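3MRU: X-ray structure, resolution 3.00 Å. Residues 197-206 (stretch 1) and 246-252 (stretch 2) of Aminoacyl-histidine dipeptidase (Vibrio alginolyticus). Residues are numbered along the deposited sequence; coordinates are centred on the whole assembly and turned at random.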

# COMPACT_ATOMS: atom_id res chain seq x y z
N THR A 197 -7.87 15.40 32.12
CA THR A 197 -7.89 16.65 32.88
C THR A 197 -6.52 16.91 33.54
O THR A 197 -5.75 15.97 33.80
CB THR A 197 -9.00 16.63 33.94
OG1 THR A 197 -8.79 15.52 34.82
CG2 THR A 197 -10.37 16.52 33.28
N ARG A 198 -6.23 18.18 33.82
CA ARG A 198 -4.91 18.57 34.25
C ARG A 198 -4.84 19.27 35.59
O ARG A 198 -5.65 20.15 35.89
CB ARG A 198 -4.27 19.45 33.20
CG ARG A 198 -3.83 18.67 32.02
CD ARG A 198 -3.33 19.59 30.99
NE ARG A 198 -2.21 18.98 30.30
CZ ARG A 198 -2.30 18.41 29.11
NH1 ARG A 198 -1.21 17.89 28.57
NH2 ARG A 198 -3.46 18.36 28.47
N ASP A 199 -3.85 18.88 36.39
CA ASP A 199 -3.53 19.52 37.66
C ASP A 199 -2.17 20.19 37.55
O ASP A 199 -1.27 19.66 36.89
CB ASP A 199 -3.56 18.51 38.79
CG ASP A 199 -4.94 17.91 38.98
OD1 ASP A 199 -5.07 16.98 39.80
OD2 ASP A 199 -5.91 18.38 38.32
N ALA A 200 -2.04 21.35 38.19
CA ALA A 200 -0.83 22.17 38.07
C ALA A 200 0.42 21.52 38.66
O ALA A 200 0.36 20.74 39.62
CB ALA A 200 -1.05 23.57 38.66
N ILE A 201 1.54 21.86 38.03
CA ILE A 201 2.89 21.47 38.38
C ILE A 201 3.22 21.76 39.85
O ILE A 201 3.23 22.92 40.25
CB ILE A 201 3.88 22.27 37.51
CG1 ILE A 201 3.19 22.81 36.23
CG2 ILE A 201 5.16 21.47 37.23
CD1 ILE A 201 2.62 21.70 35.31
N PRO A 202 3.52 20.72 40.65
CA PRO A 202 3.79 21.02 42.07
C PRO A 202 5.14 21.74 42.31
O PRO A 202 6.05 21.68 41.46
CB PRO A 202 3.72 19.65 42.76
CG PRO A 202 3.98 18.65 41.67
CD PRO A 202 3.63 19.28 40.34
N ALA A 203 5.25 22.41 43.46
CA ALA A 203 6.36 23.30 43.76
C ALA A 203 7.72 22.65 43.54
O ALA A 203 7.98 21.52 43.99
CB ALA A 203 6.25 23.81 45.20
N GLY A 204 8.59 23.37 42.82
CA GLY A 204 9.98 22.95 42.60
C GLY A 204 10.22 21.98 41.45
O GLY A 204 11.37 21.62 41.17
N PHE A 205 9.15 21.57 40.78
CA PHE A 205 9.27 20.54 39.75
C PHE A 205 9.90 21.15 38.50
O PHE A 205 9.20 21.73 37.67
CB PHE A 205 7.90 19.92 39.44
CG PHE A 205 7.57 18.69 40.26
CD1 PHE A 205 7.53 18.74 41.66
CD2 PHE A 205 7.27 17.48 39.62
CE1 PHE A 205 7.23 17.61 42.40
CE2 PHE A 205 6.96 16.36 40.35
CZ PHE A 205 6.93 16.42 41.75
N ILE A 206 11.22 21.03 38.37
CA ILE A 206 11.89 21.41 37.11
C ILE A 206 11.28 20.60 35.92
O ILE A 206 10.93 19.41 36.08
CB ILE A 206 13.46 21.24 37.22
CG1 ILE A 206 14.18 22.01 36.09
CG2 ILE A 206 13.88 19.76 37.28
CD1 ILE A 206 15.68 22.19 36.28
N LEU A 246 10.31 7.22 39.91
CA LEU A 246 10.94 8.54 39.77
C LEU A 246 10.01 9.74 40.06
O LEU A 246 10.43 10.90 39.97
CB LEU A 246 11.47 8.68 38.35
CG LEU A 246 12.79 9.36 38.11
CD1 LEU A 246 13.91 8.62 38.84
CD2 LEU A 246 13.06 9.36 36.63
N ASP A 247 8.74 9.44 40.38
CA ASP A 247 7.71 10.44 40.73
C ASP A 247 7.57 11.63 39.75
O ASP A 247 7.21 12.75 40.15
CB ASP A 247 7.88 10.91 42.19
CG ASP A 247 6.54 11.17 42.89
OD1 ASP A 247 5.61 11.71 42.24
OD2 ASP A 247 6.41 10.83 44.09
N LEU A 248 7.83 11.38 38.47
CA LEU A 248 7.66 12.39 37.43
C LEU A 248 6.26 12.44 36.82
O LEU A 248 5.58 11.42 36.70
CB LEU A 248 8.71 12.27 36.34
CG LEU A 248 9.05 10.94 35.70
CD1 LEU A 248 7.91 10.49 34.84
CD2 LEU A 248 10.28 11.17 34.85
N ARG A 249 5.87 13.65 36.44
CA ARG A 249 4.53 13.97 36.01
C ARG A 249 4.58 14.39 34.56
O ARG A 249 5.57 14.96 34.10
CB ARG A 249 4.00 15.11 36.85
CG ARG A 249 4.18 14.89 38.33
CD ARG A 249 3.06 14.01 38.90
NE ARG A 249 1.72 14.49 38.52
CZ ARG A 249 1.14 15.60 39.00
NH1 ARG A 249 1.77 16.36 39.89
NH2 ARG A 249 -0.08 15.95 38.59
N LEU A 250 3.50 14.11 33.85
CA LEU A 250 3.50 14.17 32.41
C LEU A 250 2.76 15.37 31.85
O LEU A 250 1.60 15.61 32.19
CB LEU A 250 2.84 12.90 31.89
CG LEU A 250 2.52 12.64 30.43
CD1 LEU A 250 3.77 12.31 29.67
CD2 LEU A 250 1.56 11.48 30.40
N VAL A 251 3.44 16.14 31.02
CA VAL A 251 2.77 17.25 30.34
C VAL A 251 2.45 17.03 28.86
O VAL A 251 1.34 17.28 28.40
CB VAL A 251 3.49 18.65 30.61
CG1 VAL A 251 4.95 18.49 31.02
CG2 VAL A 251 3.36 19.61 29.42
N GLU A 252 3.43 16.51 28.13
CA GLU A 252 3.39 16.45 26.68
C GLU A 252 3.92 15.09 26.16
O GLU A 252 4.88 14.55 26.70
CB GLU A 252 4.20 17.62 26.11
CG GLU A 252 4.30 17.71 24.59
CD GLU A 252 3.07 18.32 23.97
OE1 GLU A 252 3.22 19.03 22.94
OE2 GLU A 252 1.95 18.09 24.50

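How do the two backbones lie relative to each other? They keep well apart: CA of Arg198 lies 8.7 Å from CA of Val251, and CA of Phe205 lies 8.6 Å from CA of Leu248. No backbone hydrogen bond can span such a gap, so the contact depends on side chains reaching across it. In the first stretch a short strand at Arg198 and Asp199 gives way to a loop and then to a type II beta turn from Pro202 to Phe205, closed by Phe205 N donating to Pro202 O at 3.2 Å. Gly204 occupies the turn position where phi is positive (84°), a conformation that favours glycine. The second stretch enters a strand at Arg249, and there the CA-to-CB bond of Arg249 points toward the first stretch while those of its neighbours Leu248 and Leu250 point away, leaving both leucines buried and almost untouched by this contact.

Which polar interaction joins the stretches? The one hydrogen bond between them runs from Arg198 NH1 to Val251 O, a distance of 2.6 Å. Its angle at the hydrogen is only 125°, so it is weak despite the short separation. The CA-to-CB bond of Arg198 points sideways, but its long side chain brings the guanidinium across, and the carbonyl oxygen meets that group at its edge, near its plane, where the N-H bonds project. NE and NH2 of the same group are hydrogen-bonded elsewhere in the structure. Val251 contributes its backbone oxygen here; the nearest its side chain comes to the first stretch is 5.0 Å, from Val251 CG2 to Arg198 NH1.

Why does Arg249 give up the most surface? It loses 78 Å² to the first stretch, out of 285 Å² buried on both sides together, because its side chain can touch several residues along its length. With chi1, chi2 and chi3 all in the m range, the chain folds rather than extending. Its CG packs 3.7 Å from Phe205 CE2, while its NH1 lies 3.5 Å from Pro202 CD, a packing contact with the proline ring. NH2 passes Asp199 more loosely, 4.3 Å from Asp199 O and equally far from Asp199 CB, and finds its hydrogen bond elsewhere in the structure. Arginine suits this place because it combines aliphatic methylenes for packing with a polar end that can be satisfied beyond the contact.

What does Phe205 add at the end of the turn? Its CA-to-CB bond points toward the second stretch, and 47 Å² of the residue is covered there. A broad, flat ring is well suited to spanning the gap between the backbones: CE2 touches the Arg249 methylene and also lies 3.6 Å from Asp247 O. That oxygen sits at the ring's edge, near its plane, where the slightly positive C-H rim can accommodate a carbonyl. The contact is therefore modest, built mainly from packing and supplemented by one weak hydrogen bond.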